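Local structure of CrmK (Actinoalloteichus sp. WH1-2216-6, 5I1V) at residues A[41-44]-A[45-49]; A[366-370]-A[371-375]; A[422-425]-A[426-430]. The protein acts as a flavin-dependent oxidase, with covalently bound FAD, in the shunt product recycling mechanism of caerulomycin biosynthesis. All coordinates share one frame; numbering follows the deposited sequence.

Contact 1 (A[41-44]-A[45-49]); sequences AQVV and EAVSE
Val-43 and Val-47 lie one turn apart on helix 40-52 and form the close-packed side of a local i to i+4 contact. The amide of Val-47 gives a hydrogen bond of 2.9 Å from its N to Val-43 O, at 168° the straightest of the four that join the two segments. The same carbonyl oxygen is also touched by a methyl group, Val-47 CG2 lying 3.4 Å from Val-43 O. That branch stands beside the backbone N because CG1 takes the place anti to it (chi1 172°). Between the branches themselves the fit is easier: Val-43 CG1 and Val-47 CG2 are 4.4 Å apart. Ala-46, also buried, rests its methyl over the preceding turn, with CB 3.5 Å from Gln-42 O, and its amide N bonds to that same oxygen. Next round the helix, Ser-48 N bonds to Val-44 O, and Ser-48 CB lies 3.2 Å from the same oxygen.

The solvent side is much looser. Ala-41 and Glu-45 are exposed, and they are joined by a backbone hydrogen bond of 3.0 Å from Glu-45 N to Ala-41 O. Beyond its CB, 3.5 Å from Ala-41 O, the extended chain of Glu-45 stands out from the helix without close contact to residues 41-44. Gln-42, by contrast, is gripped at both ends of its amide: OE1 accepts from Tyr-38 N and NE2 gives to Arg-4 O.

The valines face the antiparallel sheet of the FAD-binding domain: Val-43 and Val-47 pack on Val-196 of strand 196-202, and Val-44 and Val-47 on Val-166 of strand 166-172. Strands 33-36 and 57-60 run parallel, with strand 77-80 between them, and helix 40-52 links them in a beta-alpha-beta crossover.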
ATOM      1  N   ALA A  41      27.388   4.343   9.618  1.00 22.37           N
ATOM      2  CA  ALA A  41      28.588   3.623  10.115  1.00 24.58           C
ATOM      3  C   ALA A  41      28.478   2.091   9.882  1.00 22.66           C
ATOM      4  O   ALA A  41      29.448   1.400   9.585  1.00 21.72           O
ATOM      5  CB  ALA A  41      28.792   3.897  11.599  1.00 25.06           C
ATOM      6  N   GLN A  42      27.271   1.566   9.996  1.00 21.04           N
ATOM      7  CA  GLN A  42      27.064   0.150   9.765  1.00 20.20           C
ATOM      8  C   GLN A  42      27.109  -0.208   8.234  1.00 18.33           C
ATOM      9  O   GLN A  42      27.473  -1.330   7.830  1.00 17.32           O
ATOM     10  CB  GLN A  42      25.772  -0.262  10.445  1.00 20.78           C
ATOM     11  CG  GLN A  42      25.893  -0.349  11.939  1.00 21.75           C
ATOM     12  CD  GLN A  42      24.567  -0.663  12.607  1.00 23.56           C
ATOM     13  OE1 GLN A  42      23.542  -0.833  11.941  1.00 23.59           O
ATOM     14  NE2 GLN A  42      24.575  -0.730  13.922  1.00 24.45           N
ATOM     15  N   VAL A  43      26.732   0.740   7.394  1.00 17.83           N
ATOM     16  CA  VAL A  43      26.854   0.576   5.949  1.00 18.61           C
ATOM     17  C   VAL A  43      28.365   0.539   5.583  1.00 19.65           C
ATOM     18  O   VAL A  43      28.840  -0.376   4.864  1.00 18.74           O
ATOM     19  CB  VAL A  43      26.107   1.669   5.203  1.00 18.11           C
ATOM     20  CG1 VAL A  43      26.389   1.564   3.710  1.00 18.14           C
ATOM     21  CG2 VAL A  43      24.622   1.603   5.513  1.00 17.88           C
ATOM     22  N   VAL A  44      29.136   1.484   6.136  1.00 17.73           N
ATOM     23  CA  VAL A  44      30.578   1.523   5.943  1.00 19.12           C
ATOM     24  C   VAL A  44      31.190   0.184   6.362  1.00 19.34           C
ATOM     25  O   VAL A  44      32.070  -0.365   5.661  1.00 19.14           O
ATOM     26  CB  VAL A  44      31.235   2.666   6.742  1.00 20.02           C
ATOM     27  CG1 VAL A  44      32.743   2.495   6.835  1.00 23.06           C
ATOM     28  CG2 VAL A  44      30.891   3.999   6.106  1.00 20.31           C
ATOM     29  N   GLU A  45      30.749  -0.337   7.469  1.00 18.38           N
ATOM     30  CA  GLU A  45      31.275  -1.606   7.949  1.00 23.52           C
ATOM     31  C   GLU A  45      30.919  -2.757   7.035  1.00 22.10           C
ATOM     32  O   GLU A  45      31.771  -3.586   6.728  1.00 21.84           O
ATOM     33  CB  GLU A  45      30.780  -1.878   9.359  1.00 30.29           C
ATOM     34  CG  GLU A  45      31.523  -2.957  10.105  1.00 39.06           C
ATOM     35  CD  GLU A  45      30.884  -3.245  11.469  1.00 47.55           C
ATOM     36  OE1 GLU A  45      30.335  -2.303  12.127  1.00 50.84           O
ATOM     37  OE2 GLU A  45      30.906  -4.429  11.865  1.00 51.10           O
ATOM     38  N   ALA A  46      29.694  -2.768   6.531  1.00 19.44           N
ATOM     39  CA  ALA A  46      29.282  -3.821   5.619  1.00 20.82           C
ATOM     40  C   ALA A  46      30.093  -3.785   4.351  1.00 21.05           C
ATOM     41  O   ALA A  46      30.575  -4.812   3.888  1.00 20.70           O
ATOM     42  CB  ALA A  46      27.809  -3.685   5.295  1.00 21.30           C
ATOM     43  N   VAL A  47      30.285  -2.596   3.793  1.00 18.76           N
ATOM     44  CA  VAL A  47      31.042  -2.470   2.582  1.00 18.56           C
ATOM     45  C   VAL A  47      32.516  -2.842   2.776  1.00 20.33           C
ATOM     46  O   VAL A  47      33.110  -3.497   1.916  1.00 20.91           O
ATOM     47  CB  VAL A  47      30.881  -1.047   2.013  1.00 19.30           C
ATOM     48  CG1 VAL A  47      31.806  -0.784   0.834  1.00 21.02           C
ATOM     49  CG2 VAL A  47      29.459  -0.842   1.583  1.00 19.20           C
ATOM     50  N   SER A  48      33.108  -2.356   3.867  1.00 20.40           N
ATOM     51  CA  SER A  48      34.496  -2.605   4.191  1.00 24.53           C
ATOM     52  C   SER A  48      34.793  -4.119   4.330  1.00 24.16           C
ATOM     53  O   SER A  48      35.778  -4.591   3.783  1.00 23.31           O
ATOM     54  CB  SER A  48      34.882  -1.818   5.434  1.00 27.63           C
ATOM     55  OG  SER A  48      36.214  -2.142   5.753  1.00 37.75           O
ATOM     56  N   GLU A  49      33.874  -4.880   4.914  1.00 24.62           N
ATOM     57  CA  GLU A  49      33.990  -6.348   4.967  1.00 25.97           C
ATOM     58  C   GLU A  49      34.033  -6.974   3.573  1.00 25.80           C
ATOM     59  O   GLU A  49      34.915  -7.823   3.290  1.00 24.52           O
ATOM     60  CB  GLU A  49      32.843  -6.948   5.780  1.00 27.97           C
ATOM     61  CG  GLU A  49      32.944  -6.625   7.274  1.00 31.24           C
ATOM     62  CD  GLU A  49      31.645  -6.907   8.061  1.00 35.93           C
ATOM     63  OE1 GLU A  49      30.585  -7.225   7.466  1.00 38.62           O
ATOM     64  OE2 GLU A  49      31.682  -6.790   9.297  1.00 38.12           O
TER

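Contact 2 (A[366-370]-A[371-375]); sequences ADYHC and PSAAM
Cys-370 and Ala-373 are the end residues of a type I beta turn that leads the chain into strand 374-379. The turn is closed by a hydrogen bond of 3.0 Å from Ala-373 N to Cys-370 O; it is fairly straight (160° at the hydrogen), but the donor stands well above the carbonyl plane. The thiol reaches over the open mouth of the turn: with SG anti to the backbone N (chi1 176°), Cys-370 SG comes within 3.6 Å of Ala-373 N and 4.1 Å of Ala-373 CB. That methyl also meets the Tyr-368 ring, which presents its edge, CE2 lying 3.8 Å from Ala-373 CB with the methyl near the ring plane. One methyl group thus touches both a thiol and an aromatic rim, all three residues being buried. On the exposed outer side of the turn, the imidazole of His-369 lies obliquely against the proline ring, His-369 CE1 being 3.6 Å from Pro-371 CD.

In the next shell, Ser-274 OG accepts from Cys-370 N, while backbone bonds from Ala-373 to His-272 and from Ala-374 to Met-405 seat the outgoing chain between two strands of the eight-stranded antiparallel sheet. The tyrosine is fixed from several directions: its ring stacks with Trp-420, His-272 makes an edge-to-face pair with it, and Tyr-368 OH is hydrogen-bonded to His-417 ND1.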
ATOM      1  N   ALA A 366      -4.905 -12.715 -30.939  1.00 45.17           N
ATOM      2  CA  ALA A 366      -5.727 -13.619 -30.109  1.00 43.81           C
ATOM      3  C   ALA A 366      -5.009 -14.887 -29.641  1.00 40.78           C
ATOM      4  O   ALA A 366      -5.478 -15.571 -28.757  1.00 40.23           O
ATOM      5  CB  ALA A 366      -7.021 -13.969 -30.835  1.00 48.15           C
ATOM      6  N   ASP A 367      -3.856 -15.208 -30.210  1.00 42.50           N
ATOM      7  CA  ASP A 367      -3.083 -16.362 -29.739  1.00 43.40           C
ATOM      8  C   ASP A 367      -2.285 -16.060 -28.440  1.00 46.75           C
ATOM      9  O   ASP A 367      -1.457 -16.860 -28.001  1.00 44.89           O
ATOM     10  CB  ASP A 367      -2.139 -16.873 -30.854  1.00 47.12           C
ATOM     11  CG  ASP A 367      -1.032 -15.855 -31.232  1.00 52.88           C
ATOM     12  OD1 ASP A 367      -0.924 -14.800 -30.570  1.00 58.45           O
ATOM     13  OD2 ASP A 367      -0.262 -16.110 -32.188  1.00 49.68           O
ATOM     14  N   TYR A 368      -2.522 -14.904 -27.835  1.00 45.70           N
ATOM     15  CA  TYR A 368      -1.817 -14.513 -26.611  1.00 44.12           C
ATOM     16  C   TYR A 368      -2.877 -14.166 -25.585  1.00 42.49           C
ATOM     17  O   TYR A 368      -3.953 -13.703 -25.929  1.00 43.04           O
ATOM     18  CB  TYR A 368      -0.916 -13.315 -26.901  1.00 42.32           C
ATOM     19  CG  TYR A 368      -0.148 -12.795 -25.695  1.00 42.89           C
ATOM     20  CD1 TYR A 368       0.891 -13.531 -25.141  1.00 41.23           C
ATOM     21  CD2 TYR A 368      -0.452 -11.557 -25.135  1.00 41.08           C
ATOM     22  CE1 TYR A 368       1.594 -13.059 -24.033  1.00 40.80           C
ATOM     23  CE2 TYR A 368       0.242 -11.075 -24.035  1.00 40.16           C
ATOM     24  CZ  TYR A 368       1.274 -11.824 -23.486  1.00 39.55           C
ATOM     25  OH  TYR A 368       2.001 -11.364 -22.381  1.00 38.14           O
ATOM     26  N   HIS A 369      -2.596 -14.413 -24.317  1.00 43.82           N
ATOM     27  CA  HIS A 369      -3.530 -14.005 -23.276  1.00 44.81           C
ATOM     28  C   HIS A 369      -2.736 -13.471 -22.076  1.00 43.53           C
ATOM     29  O   HIS A 369      -1.867 -14.144 -21.524  1.00 38.33           O
ATOM     30  CB  HIS A 369      -4.465 -15.147 -22.877  1.00 48.82           C
ATOM     31  CG  HIS A 369      -5.342 -14.829 -21.699  1.00 53.50           C
ATOM     32  ND1 HIS A 369      -4.874 -14.841 -20.400  1.00 56.84           N
ATOM     33  CD2 HIS A 369      -6.651 -14.485 -21.622  1.00 55.12           C
ATOM     34  CE1 HIS A 369      -5.855 -14.518 -19.575  1.00 57.61           C
ATOM     35  NE2 HIS A 369      -6.943 -14.291 -20.293  1.00 57.80           N
ATOM     36  N   CYS A 370      -3.006 -12.229 -21.717  1.00 39.13           N
ATOM     37  CA  CYS A 370      -2.410 -11.663 -20.531  1.00 37.33           C
ATOM     38  C   CYS A 370      -3.012 -10.291 -20.329  1.00 33.80           C
ATOM     39  O   CYS A 370      -2.642  -9.324 -21.006  1.00 32.59           O
ATOM     40  CB  CYS A 370      -0.891 -11.625 -20.660  1.00 35.75           C
ATOM     41  SG  CYS A 370      -0.029 -10.844 -19.275  1.00 41.58           S
ATOM     42  N   PRO A 371      -3.994 -10.210 -19.434  1.00 34.27           N
ATOM     43  CA  PRO A 371      -4.691  -8.958 -19.225  1.00 33.43           C
ATOM     44  C   PRO A 371      -3.775  -7.894 -18.591  1.00 35.38           C
ATOM     45  O   PRO A 371      -4.113  -6.714 -18.641  1.00 30.23           O
ATOM     46  CB  PRO A 371      -5.824  -9.324 -18.253  1.00 36.48           C
ATOM     47  CG  PRO A 371      -5.876 -10.797 -18.215  1.00 35.63           C
ATOM     48  CD  PRO A 371      -4.511 -11.288 -18.582  1.00 36.09           C
ATOM     49  N   SER A 372      -2.645  -8.302 -18.000  1.00 34.97           N
ATOM     50  CA  SER A 372      -1.635  -7.309 -17.568  1.00 38.29           C
ATOM     51  C   SER A 372      -0.707  -6.763 -18.640  1.00 35.96           C
ATOM     52  O   SER A 372       0.006  -5.805 -18.377  1.00 43.16           O
ATOM     53  CB  SER A 372      -0.787  -7.864 -16.455  1.00 37.74           C
ATOM     54  OG  SER A 372      -1.664  -8.314 -15.477  1.00 36.94           O
ATOM     55  N   ALA A 373      -0.703  -7.329 -19.839  1.00 31.55           N
ATOM     56  CA  ALA A 373       0.163  -6.829 -20.874  1.00 28.79           C
ATOM     57  C   ALA A 373      -0.342  -5.499 -21.421  1.00 28.17           C
ATOM     58  O   ALA A 373      -1.523  -5.354 -21.727  1.00 27.32           O
ATOM     59  CB  ALA A 373       0.294  -7.848 -21.992  1.00 31.83           C
ATOM     60  N   ALA A 374       0.562  -4.535 -21.559  1.00 26.89           N
ATOM     61  CA  ALA A 374       0.202  -3.178 -21.982  1.00 26.40           C
ATOM     62  C   ALA A 374       1.393  -2.385 -22.485  1.00 27.29           C
ATOM     63  O   ALA A 374       2.547  -2.660 -22.130  1.00 27.61           O
ATOM     64  CB  ALA A 374      -0.472  -2.428 -20.870  1.00 25.33           C
ATOM     65  N   MET A 375       1.094  -1.419 -23.342  1.00 26.92           N
ATOM     66  CA  MET A 375       1.972  -0.296 -23.510  1.00 28.44           C
ATOM     67  C   MET A 375       1.224   0.947 -23.066  1.00 27.53           C
ATOM     68  O   MET A 375      -0.013   1.010 -23.092  1.00 29.49           O
ATOM     69  CB  MET A 375       2.589  -0.189 -24.919  1.00 30.94           C
ATOM     70  CG  MET A 375       1.641   0.035 -26.060  1.00 33.01           C
ATOM     71  SD  MET A 375       2.554   0.121 -27.630  1.00 34.66           S
ATOM     72  CE  MET A 375       3.535   1.603 -27.348  1.00 36.70           C
TER

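Contact 3 (A[422-425]-A[426-430]); sequences REIY and RDIHS
Tyr-425 and His-429 meet at the C-terminal turn of helix 414-428, where one carbonyl oxygen takes two hydrogen bonds from a single residue. Tyr-425 O accepts from His-429 N at 3.1 Å, and also from His-429 ND1 at 2.8 Å, with the oxygen close to the imidazole plane. The shared acceptor holds the histidine ring by its edge just where the chain leaves helical geometry, and indicates that ND1 carries a proton. The ring also points an edge at the phenol face, His-429 CE1 being 3.8 Å from Tyr-425 CE1, in an edge-to-face pair with planes at 51°. Tyr-425 can offer this face because its CG is anti to the backbone N (chi1 -174°); its OH goes on to Ser-344 O, and its ring also takes part in a cation-pi contact with Lys-343. A leucine in place of Tyr-425 would probably take the aromatic face away from the edge of His-429, leaving that side held mainly by the backbone carbonyl, and Ser-344 O without the phenol donor.

Arg-426 and Glu-423 make up the more open flank. They run side by side in the same direction, the guanidinium and carboxylate planes 25° apart, but Glu-423 OE2 and Arg-426 NH2 are 4.1 Å apart, beyond a salt bridge. The closer touch is with the aliphatic part, Glu-423 CG to Arg-426 NH2 at 3.7 Å. A bend at chi3 turns the guanidinium back along the helix and toward Asp-427, whose OD2 is hydrogen-bonded to His-362 NE2, with Arg-426 NE 3.2 Å from Asp-427 OD1 in a salt bridge.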
ATOM      1  N   ARG A 422       9.003  -8.589 -26.257  1.00 26.71           N
ATOM      2  CA  ARG A 422      10.150  -8.366 -27.105  1.00 27.58           C
ATOM      3  C   ARG A 422       9.774  -8.072 -28.546  1.00 29.57           C
ATOM      4  O   ARG A 422      10.366  -7.203 -29.194  1.00 28.25           O
ATOM      5  CB  ARG A 422      11.086  -9.539 -27.043  1.00 30.17           C
ATOM      6  CG  ARG A 422      11.934  -9.519 -25.783  1.00 30.90           C
ATOM      7  CD  ARG A 422      12.539 -10.876 -25.534  1.00 32.95           C
ATOM      8  NE  ARG A 422      13.423 -10.813 -24.400  1.00 34.80           N
ATOM      9  CZ  ARG A 422      13.910 -11.878 -23.791  1.00 37.96           C
ATOM     10  NH1 ARG A 422      13.605 -13.104 -24.220  1.00 35.76           N
ATOM     11  NH2 ARG A 422      14.718 -11.705 -22.765  1.00 37.65           N
ATOM     12  N   GLU A 423       8.780  -8.808 -29.024  1.00 32.14           N
ATOM     13  CA  GLU A 423       8.343  -8.683 -30.420  1.00 33.35           C
ATOM     14  C   GLU A 423       7.560  -7.394 -30.664  1.00 30.53           C
ATOM     15  O   GLU A 423       7.819  -6.705 -31.657  1.00 30.66           O
ATOM     16  CB  GLU A 423       7.557  -9.932 -30.830  1.00 34.33           C
ATOM     17  CG  GLU A 423       8.507 -11.113 -31.002  1.00 37.95           C
ATOM     18  CD  GLU A 423       7.884 -12.374 -31.602  1.00 43.73           C
ATOM     19  OE1 GLU A 423       6.630 -12.477 -31.663  1.00 45.37           O
ATOM     20  OE2 GLU A 423       8.672 -13.298 -31.957  1.00 44.96           O
ATOM     21  N   ILE A 424       6.656  -7.029 -29.749  1.00 29.55           N
ATOM     22  CA  ILE A 424       5.937  -5.763 -29.927  1.00 27.88           C
ATOM     23  C   ILE A 424       6.898  -4.586 -29.956  1.00 28.81           C
ATOM     24  O   ILE A 424       6.740  -3.685 -30.780  1.00 30.03           O
ATOM     25  CB  ILE A 424       4.804  -5.519 -28.929  1.00 30.12           C
ATOM     26  CG1 ILE A 424       4.053  -4.228 -29.297  1.00 30.32           C
ATOM     27  CG2 ILE A 424       5.291  -5.448 -27.469  1.00 28.53           C
ATOM     28  CD1 ILE A 424       2.760  -4.032 -28.510  1.00 30.09           C
ATOM     29  N   TYR A 425       7.892  -4.578 -29.049  1.00 27.53           N
ATOM     30  CA  TYR A 425       8.818  -3.464 -28.947  1.00 27.71           C
ATOM     31  C   TYR A 425       9.737  -3.461 -30.152  1.00 29.61           C
ATOM     32  O   TYR A 425      10.050  -2.398 -30.683  1.00 30.10           O
ATOM     33  CB  TYR A 425       9.623  -3.620 -27.663  1.00 27.42           C
ATOM     34  CG  TYR A 425      10.562  -2.534 -27.259  1.00 26.00           C
ATOM     35  CD1 TYR A 425      10.140  -1.510 -26.400  1.00 23.89           C
ATOM     36  CD2 TYR A 425      11.903  -2.589 -27.607  1.00 24.84           C
ATOM     37  CE1 TYR A 425      11.043  -0.539 -25.955  1.00 22.43           C
ATOM     38  CE2 TYR A 425      12.793  -1.627 -27.169  1.00 24.19           C
ATOM     39  CZ  TYR A 425      12.347  -0.612 -26.338  1.00 22.46           C
ATOM     40  OH  TYR A 425      13.278   0.283 -25.900  1.00 23.94           O
ATOM     41  N   ARG A 426      10.168  -4.634 -30.592  1.00 32.00           N
ATOM     42  CA  ARG A 426      11.046  -4.692 -31.753  1.00 35.63           C
ATOM     43  C   ARG A 426      10.311  -4.203 -32.994  1.00 34.87           C
ATOM     44  O   ARG A 426      10.848  -3.427 -33.753  1.00 35.49           O
ATOM     45  CB  ARG A 426      11.592  -6.087 -32.032  1.00 39.92           C
ATOM     46  CG  ARG A 426      12.414  -6.107 -33.326  1.00 43.50           C
ATOM     47  CD  ARG A 426      12.566  -7.497 -33.901  1.00 47.41           C
ATOM     48  NE  ARG A 426      11.291  -8.185 -34.060  1.00 49.30           N
ATOM     49  CZ  ARG A 426      11.155  -9.514 -34.063  1.00 56.86           C
ATOM     50  NH1 ARG A 426      12.223 -10.319 -33.928  1.00 54.40           N
ATOM     51  NH2 ARG A 426       9.941 -10.049 -34.197  1.00 57.13           N
ATOM     52  N   ASP A 427       9.083  -4.649 -33.175  1.00 36.83           N
ATOM     53  CA  ASP A 427       8.320  -4.275 -34.371  1.00 37.85           C
ATOM     54  C   ASP A 427       8.004  -2.795 -34.389  1.00 38.51           C
ATOM     55  O   ASP A 427       8.207  -2.131 -35.412  1.00 36.51           O
ATOM     56  CB  ASP A 427       7.053  -5.106 -34.457  1.00 41.32           C
ATOM     57  CG  ASP A 427       7.330  -6.561 -34.844  1.00 43.29           C
ATOM     58  OD1 ASP A 427       8.500  -6.926 -35.140  1.00 45.25           O
ATOM     59  OD2 ASP A 427       6.351  -7.343 -34.863  1.00 45.54           O
ATOM     60  N   ILE A 428       7.574  -2.258 -33.237  1.00 32.50           N
ATOM     61  CA  ILE A 428       7.331  -0.824 -33.144  1.00 32.68           C
ATOM     62  C   ILE A 428       8.615  -0.075 -33.541  1.00 30.80           C
ATOM     63  O   ILE A 428       8.527   0.950 -34.228  1.00 32.35           O
ATOM     64  CB  ILE A 428       6.736  -0.408 -31.779  1.00 30.86           C
ATOM     65  CG1 ILE A 428       5.273  -0.792 -31.733  1.00 32.73           C
ATOM     66  CG2 ILE A 428       6.857   1.094 -31.542  1.00 33.50           C
ATOM     67  CD1 ILE A 428       4.650  -0.695 -30.362  1.00 32.91           C
ATOM     68  N   HIS A 429       9.796  -0.596 -33.194  1.00 30.31           N
ATOM     69  CA  HIS A 429      11.042   0.108 -33.517  1.00 33.09           C
ATOM     70  C   HIS A 429      11.837  -0.476 -34.698  1.00 32.96           C
ATOM     71  O   HIS A 429      13.046  -0.298 -34.747  1.00 34.12           O
ATOM     72  CB  HIS A 429      11.965   0.192 -32.275  1.00 32.72           C
ATOM     73  CG  HIS A 429      11.336   0.902 -31.122  1.00 31.10           C
ATOM     74  ND1 HIS A 429      10.645   0.243 -30.134  1.00 30.44           N
ATOM     75  CD2 HIS A 429      11.229   2.223 -30.841  1.00 33.15           C
ATOM     76  CE1 HIS A 429      10.181   1.121 -29.266  1.00 32.86           C
ATOM     77  NE2 HIS A 429      10.490   2.334 -29.692  1.00 30.02           N
ATOM     78  N   SER A 430      11.175  -1.156 -35.633  1.00 36.79           N
ATOM     79  CA  SER A 430      11.899  -1.883 -36.693  1.00 39.53           C
ATOM     80  C   SER A 430      12.685  -0.971 -37.644  1.00 40.58           C
ATOM     81  O   SER A 430      13.669  -1.409 -38.246  1.00 44.02           O
ATOM     82  CB  SER A 430      10.969  -2.815 -37.486  1.00 38.70           C
ATOM     83  OG  SER A 430       9.933  -2.094 -38.098  1.00 41.87           O
TER

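From the N terminus the three contacts come in series; each is a local turn of continuous chain, so none encloses or crosses another. Contact 1 belongs to a helix of the FAD-binding domain, packed on that domain's antiparallel sheet, and its centre is about 45 Å from that of contact 2. Contact 2 turns the chain from helix 353-364 into a middle strand of the eight-stranded sheet, and contact 3 ends helix 414-428, which packs on the same sheet. Those two touch, as Met-375 SD lies 3.5 Å from Ile-428 CD1, tying strand 374-379 to the helix. Contact 1 meets neither of them.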